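Local coordinates for protein beta-L-arabinobiosidase (Bacteroides thetaiotaomicron, PDB 5MQR) that probably hydrolyses glycosidic bonds in plant pectin as a beta-L-arabinobiosidase of a gut bacterium, and may also have sialidase activity, at residues A[631-636]-A[990-995]; A[637-642]-A[679-684]; A[922-927]-A[948-953]; A[1005-1008]-A[1012-1015]. All blocks are in the same frame, centred on the assembly; numbering follows the deposited sequence.

Contact 1 of 4, residues A[631-636]-A[990-995]; sequences ESFNGM and GRPYIG
Phe633 and Met636 of the helical segment 631-636 face Pro992 and Arg991 of the short strand 991-992, with CA atoms 8.4 Å apart for Phe633 and Pro992 and 7.8 Å apart for Met636 and Arg991. No hydrogen bond joins the two segments, so side chains carry the contact. Met636, present as selenomethionine, does most of the touching. Its CG lies between the backbone N and the carbonyl carbon (chi1 75°), and from there the chain runs out fully extended. It slides past the aliphatic part of Arg991 in the opposite direction, with Met636 CG 3.7 Å from Arg991 CD. Further out, the selenium of Met636 packs 4.0 Å from Pro992 CD. The terminal methyl, Met636 CE, reaches the proline carbonyl, 4.0 Å from Pro992 O. The Phe633 side chain crosses the proline at about a right angle, and its CE1 stands 4.0 Å from Pro992 CG. Arg991 bends at chi3 (-73°). This turns its guanidinium so that the carbonyl oxygen of Met636 lies over one face, with Met636 O 3.9 Å from Arg991 NE. The polar end itself is held elsewhere: Arg991 NE forms a salt bridge with Glu637, which follows Met636 in the chain. The contact is therefore apolar in its middle and charged at one side. Helix 666-680 backs it: Pro992 also rests on Glu670 and Tyr674, while Phe633 meets the ring of Trp677. Helix 627-636 and the two-stranded sheet of 987-988 and 991-992 thus pack on the same helix.

Contact 2 of 4, residues A[637-642]-A[679-684]; sequences EDENIV and LRKHIK
The guanidinium of Arg680 receives Glu639 OE2 at its edge, near its plane, while Lys681 CG covers one face, 3.5 Å above the centre. The Glu639 carboxylate is turned 64° against the guanidinium. Their salt bridge is long, with Glu639 OE2 3.9 Å from Arg680 NH2. Closer partners hold both groups: Asn647 N bonds to Glu639 OE2, and Asn647 OD1 and Ile645 O bond to Arg680 NH2. Glu639 gets there by stretching, with CG anti to the backbone N (chi1 -173°) and the rest of the chain extended.

Lys681 works through water. Three waters accept from its ammonium group. Water 1 is 3.0 Å from Lys681 NZ and donates to Asp638 O. Water 3 sits 2.8 Å from Lys681 NZ and donates to Asn640 OD1 (2.6 Å) and to Ile641 O (2.9 Å). Water 2 links Lys681 NZ (2.9 Å) to Glu639 OE2 (2.7 Å). Carbonyl oxygens and a carboxylate surround the charge through these waters, and Tyr1015 makes a cation-pi contact with the lysine; together they probably favour the charged form.

Helix 666-680 leads here into a type I beta turn from Arg680 to Ile683, closed by a backbone bond from Ile683 N to Arg680 O. This is a water-mediated contact between loop 637-642 and a helix-to-strand turn, and the turn runs into the two-stranded antiparallel sheet of 683-684 and 691-692.

Contact 3 of 4, residues A[922-927]-A[948-953]; sequences LTTAER and PFASAQ
Leu922 and Ser951 are joined by water. Ser951 OG is 3.9 Å from Leu922 O, and two waters bridge the pair. Water 4 accepts from Leu922 N and lies 2.7 Å from Ser951 OG. Water 5 donates to Leu922 O at 2.7 Å and lies 2.8 Å from Ser951 OG. One hydroxyl therefore serves both backbone polar atoms of Leu922, each by its own water, in a buried place. With OG turned beside its own backbone N (chi1 -62°), the Ser951 hydroxyl meets both waters.

The apolar part is small. The methyl of Thr924 meets the methyl of Ala950, with Thr924 CG2 3.8 Å from Ala950 CB. The other branch, Thr924 OG1, bonds to Ala945 O.

One bond lies within the loop 922-927 itself. Thr923 OG1 donates to Ala925 O at 2.9 Å, from a position 48° out of the carbonyl plane.

Ala950 and Ser951 are the residues of segment 948-953 nearest the loop, both with short side chains. Leu922, at the end of strand 921-922, also touches Gln978 of helix 972-985. Pro948 leans on Tyr982 of that same helix, and Ala952 touches His714 of helix 712-719.

Contact 4 of 4, residues A[1005-1008]-A[1012-1015]; sequences WLKG and RSRY
Lys1007 lays its amino end over one face of the Arg1012 guanidinium, reaching across from a type I beta turn that spans Trp1005 to Gly1008. Gly1008 N bonds to Trp1005 O to close the turn. The two long side chains cross at a slant, with Lys1007 NZ 3.4 Å above the guanidinium plane, over its centre. The lysine bends at chi2 (-72°), which swings its tail toward the arginine. Lys1007 CE and Lys1007 NZ both lie 3.6 Å from Arg1012 CZ.

Two positive groups meet here, and other partners probably offset the charge. Lys1007 NZ bonds to Gly938 O, and Arg1012 NE forms a salt bridge with Glu996. A bound HEPES buffer molecule lies about 4 Å from the side chain of Arg1012.

Ser1013 packs against the root of the lysine, with Ser1013 OG 3.2 Å from Lys1007 CB. That hydroxyl also bonds to Glu996 OE2, so one carboxylate oxygen serves both Arg1012 and Ser1013. Beyond the crossing, Arg1014 turns to its neighbour: Arg1014 NH2 donates to Tyr1015 OH at 2.9 Å, with an N-H...O angle of 145°.

All four contacts lie in the helical glycoside hydrolase part, probably an (alpha/alpha)6 barrel. Along the chain, contacts 2 and 3 fall between the segments of contact 1, and contact 4 comes last. Contacts 1 and 2, centres about 12 Å apart, share the surroundings of helix 666-680. The centre of contact 4 is about 13 Å from that of contact 1 and about 15 Å from that of contact 2. Tyr993 and Trp1005 connect it to the former, Tyr1015 and His682 to the latter. Contact 3 lies about 17 Å from contact 4, centre to centre; Pro948 touches Trp1005 and Ile994. Segments far apart in sequence thus meet in one region; contacts 2 and 3 connect through contacts 1 and 4.

Contact 1 of 4, residues A[631-636]-A[990-995]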
loop_
_atom_site.group_PDB
_atom_site.type_symbol
_atom_site.label_atom_id
_atom_site.label_comp_id
_atom_site.label_asym_id
_atom_site.label_seq_id
_atom_site.Cartn_x
_atom_site.Cartn_y
_atom_site.Cartn_z
ATOM N N GLU A 631 7.811 8.362 23.569
ATOM C CA GLU A 631 8.639 7.708 24.585
ATOM C C GLU A 631 10.023 8.348 24.714
ATOM O O GLU A 631 10.447 8.657 25.814
ATOM C CB GLU A 631 8.771 6.203 24.296
ATOM C CG GLU A 631 7.495 5.420 24.632
ATOM C CD GLU A 631 7.319 4.132 23.825
ATOM O OE1 GLU A 631 8.327 3.439 23.510
ATOM O OE2 GLU A 631 6.151 3.783 23.515
ATOM N N SER A 632 10.712 8.556 23.593
ATOM C CA SER A 632 12.006 9.277 23.599
ATOM C C SER A 632 11.870 10.701 24.134
ATOM O O SER A 632 12.685 11.123 24.926
ATOM C CB SER A 632 12.636 9.348 22.199
ATOM O OG SER A 632 12.941 8.048 21.735
ATOM N N PHE A 633 10.858 11.427 23.688
ATOM C CA PHE A 633 10.658 12.809 24.132
ATOM C C PHE A 633 10.399 12.887 25.648
ATOM O O PHE A 633 10.930 13.766 26.337
ATOM C CB PHE A 633 9.515 13.491 23.353
ATOM C CG PHE A 633 9.652 13.440 21.843
ATOM C CD1 PHE A 633 10.915 13.461 21.204
ATOM C CD2 PHE A 633 8.512 13.413 21.049
ATOM C CE1 PHE A 633 11.004 13.431 19.823
ATOM C CE2 PHE A 633 8.606 13.379 19.663
ATOM C CZ PHE A 633 9.851 13.374 19.050
ATOM N N ASN A 634 9.620 11.940 26.165
ATOM C CA ASN A 634 9.343 11.877 27.601
ATOM C C ASN A 634 10.594 11.591 28.450
ATOM O O ASN A 634 10.729 12.116 29.531
ATOM C CB ASN A 634 8.259 10.830 27.886
ATOM C CG ASN A 634 6.900 11.225 27.353
ATOM O OD1 ASN A 634 6.632 12.398 27.034
ATOM N ND2 ASN A 634 6.027 10.241 27.224
ATOM N N GLY A 635 11.502 10.766 27.934
ATOM C CA GLY A 635 12.712 10.355 28.638
ATOM C C GLY A 635 13.908 11.280 28.489
ATOM O O GLY A 635 14.806 11.217 29.309
HETATM N N MSE A 636 13.928 12.162 27.484
HETATM C CA MSE A 636 15.168 12.914 27.136
HETATM C C MSE A 636 15.459 14.114 28.003
HETATM O O MSE A 636 16.599 14.593 28.042
HETATM C CB MSE A 636 15.164 13.319 25.656
HETATM C CG MSE A 636 14.233 14.486 25.340
HETATM SE SE MSE A 636 14.067 14.672 23.392
HETATM C CE MSE A 636 12.740 16.143 23.432
ATOM N N GLY A 990 21.315 19.079 21.219
ATOM C CA GLY A 990 21.138 17.816 20.539
ATOM C C GLY A 990 19.751 17.211 20.507
ATOM O O GLY A 990 19.576 16.111 19.977
ATOM N N ARG A 991 18.762 17.920 21.037
ATOM C CA ARG A 991 17.408 17.397 21.165
ATOM C C ARG A 991 16.442 18.343 20.502
ATOM O O ARG A 991 16.692 19.531 20.473
ATOM C CB ARG A 991 17.014 17.291 22.628
ATOM C CG ARG A 991 17.930 16.415 23.448
ATOM C CD ARG A 991 17.417 16.253 24.865
ATOM N NE ARG A 991 17.589 17.467 25.671
ATOM C CZ ARG A 991 18.688 17.788 26.337
ATOM N NH1 ARG A 991 19.782 17.020 26.298
ATOM N NH2 ARG A 991 18.706 18.900 27.050
ATOM N N PRO A 992 15.327 17.820 19.984
ATOM C CA PRO A 992 14.329 18.709 19.401
ATOM C C PRO A 992 13.905 19.772 20.401
ATOM O O PRO A 992 13.839 19.507 21.616
ATOM C CB PRO A 992 13.150 17.798 19.072
ATOM C CG PRO A 992 13.666 16.393 19.128
ATOM C CD PRO A 992 14.967 16.391 19.866
ATOM N N TYR A 993 13.665 20.971 19.871
ATOM C CA TYR A 993 13.479 22.154 20.669
ATOM C C TYR A 993 12.762 23.220 19.846
ATOM O O TYR A 993 13.160 23.502 18.718
ATOM C CB TYR A 993 14.829 22.661 21.130
ATOM C CG TYR A 993 14.759 23.850 22.052
ATOM C CD1 TYR A 993 14.672 25.132 21.541
ATOM C CD2 TYR A 993 14.823 23.700 23.444
ATOM C CE1 TYR A 993 14.629 26.245 22.375
ATOM C CE2 TYR A 993 14.770 24.812 24.296
ATOM C CZ TYR A 993 14.656 26.085 23.744
ATOM O OH TYR A 993 14.618 27.235 24.515
ATOM N N ILE A 994 11.699 23.778 20.413
ATOM C CA ILE A 994 10.999 24.910 19.819
ATOM C C ILE A 994 10.968 25.990 20.899
ATOM O O ILE A 994 10.323 25.836 21.960
ATOM C CB ILE A 994 9.593 24.574 19.260
ATOM C CG1 ILE A 994 8.926 25.804 18.619
ATOM C CG2 ILE A 994 8.654 24.020 20.319
ATOM C CD1 ILE A 994 9.702 26.415 17.467
ATOM N N GLY A 995 11.717 27.054 20.622
ATOM C CA GLY A 995 11.835 28.220 21.485
ATOM C C GLY A 995 11.249 29.458 20.838
ATOM O O GLY A 995 10.440 29.373 19.908
#

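Contact 2 of 4, residues A[637-642]-A[679-684]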
loop_
_atom_site.group_PDB
_atom_site.type_symbol
_atom_site.label_atom_id
_atom_site.label_comp_id
_atom_site.label_asym_id
_atom_site.label_seq_id
_atom_site.Cartn_x
_atom_site.Cartn_y
_atom_site.Cartn_z
ATOM N N GLU A 637 14.433 14.610 28.689
ATOM C CA GLU A 637 14.538 15.812 29.522
ATOM C C GLU A 637 13.381 15.832 30.532
ATOM O O GLU A 637 12.385 15.117 30.363
ATOM C CB GLU A 637 14.561 17.113 28.647
ATOM C CG GLU A 637 13.332 17.296 27.732
ATOM C CD GLU A 637 13.548 18.207 26.502
ATOM O OE1 GLU A 637 12.542 18.810 26.025
ATOM O OE2 GLU A 637 14.700 18.312 25.993
ATOM N N ASP A 638 13.525 16.635 31.579
ATOM C CA ASP A 638 12.476 16.768 32.591
ATOM C C ASP A 638 11.200 17.395 32.012
ATOM O O ASP A 638 11.241 18.176 31.046
ATOM C CB ASP A 638 12.961 17.589 33.819
ATOM C CG ASP A 638 13.176 19.083 33.500
ATOM O OD1 ASP A 638 14.013 19.378 32.618
ATOM O OD2 ASP A 638 12.527 19.962 34.127
ATOM N N GLU A 639 10.079 17.029 32.617
ATOM C CA GLU A 639 8.790 17.651 32.371
ATOM C C GLU A 639 8.664 18.845 33.336
ATOM O O GLU A 639 8.363 18.671 34.508
ATOM C CB GLU A 639 7.694 16.615 32.593
ATOM C CG GLU A 639 6.294 17.074 32.218
ATOM C CD GLU A 639 5.253 15.962 32.293
ATOM O OE1 GLU A 639 5.473 14.964 33.002
ATOM O OE2 GLU A 639 4.188 16.100 31.635
ATOM N N ASN A 640 8.909 20.056 32.837
ATOM C CA ASN A 640 8.976 21.231 33.709
ATOM C C ASN A 640 7.617 21.693 34.215
ATOM O O ASN A 640 7.497 22.120 35.393
ATOM C CB ASN A 640 9.720 22.403 33.049
ATOM C CG ASN A 640 9.041 22.915 31.784
ATOM O OD1 ASN A 640 8.563 22.127 30.973
ATOM N ND2 ASN A 640 8.999 24.242 31.613
ATOM N N ILE A 641 6.608 21.626 33.346
ATOM C CA ILE A 641 5.265 22.112 33.661
ATOM C C ILE A 641 4.247 21.163 33.066
ATOM O O ILE A 641 4.335 20.819 31.879
ATOM C CB ILE A 641 5.036 23.526 33.090
ATOM C CG1 ILE A 641 5.840 24.567 33.870
ATOM C CG2 ILE A 641 3.562 23.901 33.157
ATOM C CD1 ILE A 641 5.891 25.940 33.213
ATOM N N VAL A 642 3.286 20.746 33.887
ATOM C CA VAL A 642 2.232 19.817 33.481
ATOM C C VAL A 642 0.902 20.545 33.383
ATOM O O VAL A 642 0.479 21.164 34.341
ATOM C CB VAL A 642 2.087 18.675 34.504
ATOM C CG1 VAL A 642 0.953 17.719 34.108
ATOM C CG2 VAL A 642 3.417 17.923 34.652
ATOM N N LEU A 679 2.896 20.754 21.171
ATOM C CA LEU A 679 1.605 21.457 21.133
ATOM C C LEU A 679 0.656 20.936 22.204
ATOM O O LEU A 679 -0.014 21.705 22.869
ATOM C CB LEU A 679 0.935 21.307 19.767
ATOM C CG LEU A 679 -0.427 21.975 19.629
ATOM C CD1 LEU A 679 -0.266 23.482 19.535
ATOM C CD2 LEU A 679 -1.173 21.445 18.432
ATOM N N ARG A 680 0.634 19.618 22.385
ATOM C CA ARG A 680 -0.266 18.999 23.339
ATOM C C ARG A 680 -0.094 19.516 24.783
ATOM O O ARG A 680 -1.078 19.579 25.540
ATOM C CB ARG A 680 -0.233 17.457 23.210
ATOM C CG ARG A 680 -0.146 16.653 24.499
ATOM C CD ARG A 680 1.330 16.610 24.821
ATOM N NE ARG A 680 1.593 16.494 26.191
ATOM C CZ ARG A 680 2.801 16.300 26.694
ATOM N NH1 ARG A 680 3.904 16.199 25.942
ATOM N NH2 ARG A 680 2.877 16.212 28.008
ATOM N N LYS A 681 1.123 19.929 25.142
ATOM C CA LYS A 681 1.397 20.487 26.468
ATOM C C LYS A 681 0.577 21.724 26.751
ATOM O O LYS A 681 0.355 22.066 27.921
ATOM C CB LYS A 681 2.872 20.853 26.629
ATOM C CG LYS A 681 3.832 19.666 26.671
ATOM C CD LYS A 681 5.283 20.150 26.617
ATOM C CE LYS A 681 6.280 19.021 26.867
ATOM N NZ LYS A 681 6.286 18.577 28.291
ATOM N N HIS A 682 0.134 22.401 25.682
ATOM C CA HIS A 682 -0.548 23.681 25.795
ATOM C C HIS A 682 -2.055 23.588 25.944
ATOM O O HIS A 682 -2.715 24.604 26.155
ATOM C CB HIS A 682 -0.150 24.603 24.643
ATOM C CG HIS A 682 1.286 24.988 24.689
ATOM N ND1 HIS A 682 1.729 26.096 25.376
ATOM C CD2 HIS A 682 2.387 24.376 24.199
ATOM C CE1 HIS A 682 3.044 26.168 25.276
ATOM N NE2 HIS A 682 3.468 25.127 24.580
ATOM N N ILE A 683 -2.598 22.385 25.896
ATOM C CA ILE A 683 -3.991 22.205 26.239
ATOM C C ILE A 683 -4.101 22.333 27.758
ATOM O O ILE A 683 -3.468 21.559 28.498
ATOM C CB ILE A 683 -4.492 20.852 25.744
ATOM C CG1 ILE A 683 -4.385 20.824 24.211
ATOM C CG2 ILE A 683 -5.925 20.615 26.217
ATOM C CD1 ILE A 683 -4.489 19.444 23.605
ATOM N N LYS A 684 -4.894 23.295 28.213
ATOM C CA LYS A 684 -5.019 23.610 29.642
ATOM C C LYS A 684 -6.460 23.510 30.133
ATOM O O LYS A 684 -7.348 24.049 29.499
ATOM C CB LYS A 684 -4.544 25.037 29.834
ATOM C CG LYS A 684 -4.363 25.494 31.274
ATOM C CD LYS A 684 -3.754 26.894 31.252
ATOM C CE LYS A 684 -3.662 27.511 32.634
ATOM N NZ LYS A 684 -2.866 26.615 33.500
HETATM O O HOH W 1 8.967 17.487 28.891
HETATM O O HOH W 2 3.952 18.195 29.967
HETATM O O HOH W 3 6.541 20.694 30.063
#

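Contact 3 of 4, residues A[922-927]-A[948-953]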
loop_
_atom_site.group_PDB
_atom_site.type_symbol
_atom_site.label_atom_id
_atom_site.label_comp_id
_atom_site.label_asym_id
_atom_site.label_seq_id
_atom_site.Cartn_x
_atom_site.Cartn_y
_atom_site.Cartn_z
ATOM N N LEU A 922 14.883 31.832 7.599
ATOM C CA LEU A 922 14.356 33.096 7.086
ATOM C C LEU A 922 14.407 34.157 8.166
ATOM O O LEU A 922 13.912 33.941 9.283
ATOM C CB LEU A 922 12.906 32.933 6.618
ATOM C CG LEU A 922 12.719 31.930 5.480
ATOM C CD1 LEU A 922 11.277 31.492 5.400
ATOM C CD2 LEU A 922 13.166 32.481 4.143
ATOM N N THR A 923 15.019 35.289 7.835
ATOM C CA THR A 923 15.150 36.404 8.761
ATOM C C THR A 923 13.816 37.162 8.798
ATOM O O THR A 923 12.940 36.959 7.927
ATOM C CB THR A 923 16.267 37.342 8.317
ATOM O OG1 THR A 923 16.068 37.684 6.940
ATOM C CG2 THR A 923 17.635 36.697 8.487
ATOM N N THR A 924 13.645 37.976 9.840
ATOM C CA THR A 924 12.474 38.854 9.970
ATOM C C THR A 924 12.647 40.193 9.259
ATOM O O THR A 924 11.686 40.939 9.146
ATOM C CB THR A 924 12.117 39.135 11.434
ATOM O OG1 THR A 924 13.314 39.259 12.217
ATOM C CG2 THR A 924 11.249 38.020 11.982
ATOM N N ALA A 925 13.857 40.481 8.785
ATOM C CA ALA A 925 14.159 41.716 8.083
ATOM C C ALA A 925 15.295 41.448 7.125
ATOM O O ALA A 925 16.133 40.563 7.356
ATOM C CB ALA A 925 14.554 42.813 9.067
ATOM N N GLU A 926 15.320 42.187 6.034
ATOM C CA GLU A 926 16.332 41.949 5.018
ATOM C C GLU A 926 17.734 42.162 5.599
ATOM O O GLU A 926 17.999 43.159 6.260
ATOM C CB GLU A 926 16.086 42.829 3.786
ATOM C CG GLU A 926 16.120 44.329 4.066
ATOM C CD GLU A 926 15.787 45.167 2.870
ATOM O OE1 GLU A 926 15.963 44.708 1.719
ATOM O OE2 GLU A 926 15.354 46.314 3.102
ATOM N N ARG A 927 18.632 41.225 5.329
ATOM C CA ARG A 927 19.974 41.248 5.922
ATOM C C ARG A 927 20.837 42.451 5.487
ATOM O O ARG A 927 21.720 42.881 6.240
ATOM C CB ARG A 927 20.674 39.929 5.646
ATOM C CG ARG A 927 19.971 38.776 6.347
ATOM C CD ARG A 927 20.577 37.440 5.987
ATOM N NE ARG A 927 21.858 37.232 6.650
ATOM C CZ ARG A 927 22.796 36.361 6.266
ATOM N NH1 ARG A 927 22.638 35.576 5.195
ATOM N NH2 ARG A 927 23.920 36.276 6.964
ATOM N N PRO A 948 10.108 31.714 14.573
ATOM C CA PRO A 948 9.202 30.740 13.959
ATOM C C PRO A 948 7.799 31.281 13.655
ATOM O O PRO A 948 7.223 30.897 12.639
ATOM C CB PRO A 948 9.172 29.586 14.982
ATOM C CG PRO A 948 10.521 29.654 15.638
ATOM C CD PRO A 948 10.919 31.119 15.646
ATOM N N PHE A 949 7.269 32.174 14.504
ATOM C CA PHE A 949 5.985 32.863 14.216
ATOM C C PHE A 949 5.980 33.399 12.796
ATOM O O PHE A 949 5.032 33.173 12.033
ATOM C CB PHE A 949 5.788 34.024 15.192
ATOM C CG PHE A 949 4.437 34.683 15.128
ATOM C CD1 PHE A 949 4.121 35.574 14.098
ATOM C CD2 PHE A 949 3.509 34.486 16.155
ATOM C CE1 PHE A 949 2.897 36.233 14.073
ATOM C CE2 PHE A 949 2.276 35.137 16.129
ATOM C CZ PHE A 949 1.971 36.018 15.093
ATOM N N ALA A 950 7.071 34.081 12.459
ATOM C CA ALA A 950 7.265 34.686 11.138
ATOM C C ALA A 950 7.573 33.674 10.046
ATOM O O ALA A 950 7.010 33.757 8.957
ATOM C CB ALA A 950 8.400 35.712 11.192
ATOM N N SER A 951 8.524 32.773 10.308
ATOM C CA SER A 951 8.846 31.730 9.334
ATOM C C SER A 951 7.554 30.977 8.906
ATOM O O SER A 951 7.319 30.704 7.721
ATOM C CB SER A 951 9.881 30.755 9.912
ATOM O OG SER A 951 11.082 31.422 10.198
ATOM N N ALA A 952 6.697 30.699 9.876
ATOM C CA ALA A 952 5.443 30.011 9.602
ATOM C C ALA A 952 4.499 30.830 8.724
ATOM O O ALA A 952 3.854 30.278 7.794
ATOM C CB ALA A 952 4.755 29.616 10.902
ATOM N N GLN A 953 4.391 32.121 9.033
ATOM C CA GLN A 953 3.644 33.029 8.171
ATOM C C GLN A 953 4.226 33.029 6.744
ATOM O O GLN A 953 3.486 32.860 5.758
ATOM C CB GLN A 953 3.645 34.451 8.723
ATOM C CG GLN A 953 2.761 34.598 9.938
ATOM C CD GLN A 953 2.721 36.023 10.442
ATOM O OE1 GLN A 953 3.763 36.623 10.736
ATOM N NE2 GLN A 953 1.504 36.588 10.534
HETATM O O HOH W 4 13.040 29.847 9.176
HETATM O O HOH W 5 11.603 34.089 10.675
#

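Contact 4 of 4, residues A[1005-1008]-A[1012-1015]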
loop_
_atom_site.group_PDB
_atom_site.type_symbol
_atom_site.label_atom_id
_atom_site.label_comp_id
_atom_site.label_asym_id
_atom_site.label_seq_id
_atom_site.Cartn_x
_atom_site.Cartn_y
_atom_site.Cartn_z
ATOM N N TRP A 1005 19.558 29.545 19.922
ATOM C CA TRP A 1005 18.266 29.974 20.473
ATOM C C TRP A 1005 18.549 31.064 21.502
ATOM O O TRP A 1005 19.280 30.851 22.458
ATOM C CB TRP A 1005 17.499 28.802 21.077
ATOM C CG TRP A 1005 16.882 27.914 20.039
ATOM C CD1 TRP A 1005 17.366 26.741 19.576
ATOM C CD2 TRP A 1005 15.652 28.146 19.334
ATOM N NE1 TRP A 1005 16.532 26.228 18.634
ATOM C CE2 TRP A 1005 15.477 27.081 18.453
ATOM C CE3 TRP A 1005 14.703 29.173 19.347
ATOM C CZ2 TRP A 1005 14.363 26.976 17.622
ATOM C CZ3 TRP A 1005 13.620 29.081 18.505
ATOM C CH2 TRP A 1005 13.455 27.989 17.655
ATOM N N LEU A 1006 17.993 32.243 21.266
ATOM C CA LEU A 1006 18.495 33.454 21.919
ATOM C C LEU A 1006 18.121 33.683 23.392
ATOM O O LEU A 1006 18.667 34.581 24.002
ATOM C CB LEU A 1006 18.164 34.681 21.076
ATOM C CG LEU A 1006 18.978 34.732 19.776
ATOM C CD1 LEU A 1006 18.265 35.545 18.694
ATOM C CD2 LEU A 1006 20.376 35.262 20.060
ATOM N N LYS A 1007 17.234 32.891 23.970
ATOM C CA LYS A 1007 17.114 32.849 25.439
ATOM C C LYS A 1007 17.978 31.760 26.088
ATOM O O LYS A 1007 17.858 31.516 27.283
ATOM C CB LYS A 1007 15.665 32.648 25.858
ATOM C CG LYS A 1007 14.734 33.733 25.350
ATOM C CD LYS A 1007 14.940 35.042 26.073
ATOM C CE LYS A 1007 13.874 36.033 25.645
ATOM N NZ LYS A 1007 13.926 37.254 26.462
ATOM N N GLY A 1008 18.862 31.113 25.333
ATOM C CA GLY A 1008 19.698 30.066 25.921
ATOM C C GLY A 1008 18.906 28.957 26.614
ATOM O O GLY A 1008 17.959 28.397 26.055
ATOM N N ARG A 1012 11.414 29.734 30.202
ATOM C CA ARG A 1012 10.324 30.351 29.437
ATOM C C ARG A 1012 10.199 29.915 27.958
ATOM O O ARG A 1012 9.082 29.815 27.430
ATOM C CB ARG A 1012 10.437 31.872 29.484
ATOM C CG ARG A 1012 11.737 32.434 28.917
ATOM C CD ARG A 1012 11.755 33.962 29.029
ATOM N NE ARG A 1012 11.149 34.598 27.863
ATOM C CZ ARG A 1012 10.899 35.898 27.751
ATOM N NH1 ARG A 1012 11.161 36.753 28.748
ATOM N NH2 ARG A 1012 10.385 36.360 26.621
ATOM N N SER A 1013 11.339 29.705 27.294
ATOM C CA SER A 1013 11.343 29.386 25.868
ATOM C C SER A 1013 10.947 27.947 25.557
ATOM O O SER A 1013 10.572 27.648 24.422
ATOM C CB SER A 1013 12.714 29.632 25.263
ATOM O OG SER A 1013 12.966 31.000 25.220
ATOM N N ARG A 1014 11.079 27.060 26.537
ATOM C CA ARG A 1014 10.896 25.635 26.291
ATOM C C ARG A 1014 9.476 25.346 25.848
ATOM O O ARG A 1014 8.535 25.775 26.512
ATOM C CB ARG A 1014 11.229 24.817 27.535
ATOM C CG ARG A 1014 12.693 24.838 27.902
ATOM C CD ARG A 1014 12.953 24.073 29.182
ATOM N NE ARG A 1014 12.637 22.650 29.026
ATOM C CZ ARG A 1014 12.611 21.764 30.026
ATOM N NH1 ARG A 1014 12.909 22.147 31.274
ATOM N NH2 ARG A 1014 12.306 20.487 29.777
ATOM N N TYR A 1015 9.347 24.634 24.729
ATOM C CA TYR A 1015 8.053 24.204 24.185
ATOM C C TYR A 1015 7.160 25.383 23.779
ATOM O O TYR A 1015 5.943 25.305 23.918
ATOM C CB TYR A 1015 7.302 23.285 25.185
ATOM C CG TYR A 1015 8.200 22.249 25.844
ATOM C CD1 TYR A 1015 8.901 21.305 25.078
ATOM C CD2 TYR A 1015 8.366 22.220 27.218
ATOM C CE1 TYR A 1015 9.745 20.377 25.663
ATOM C CE2 TYR A 1015 9.204 21.280 27.812
ATOM C CZ TYR A 1015 9.894 20.371 27.026
ATOM O OH TYR A 1015 10.711 19.455 27.643
#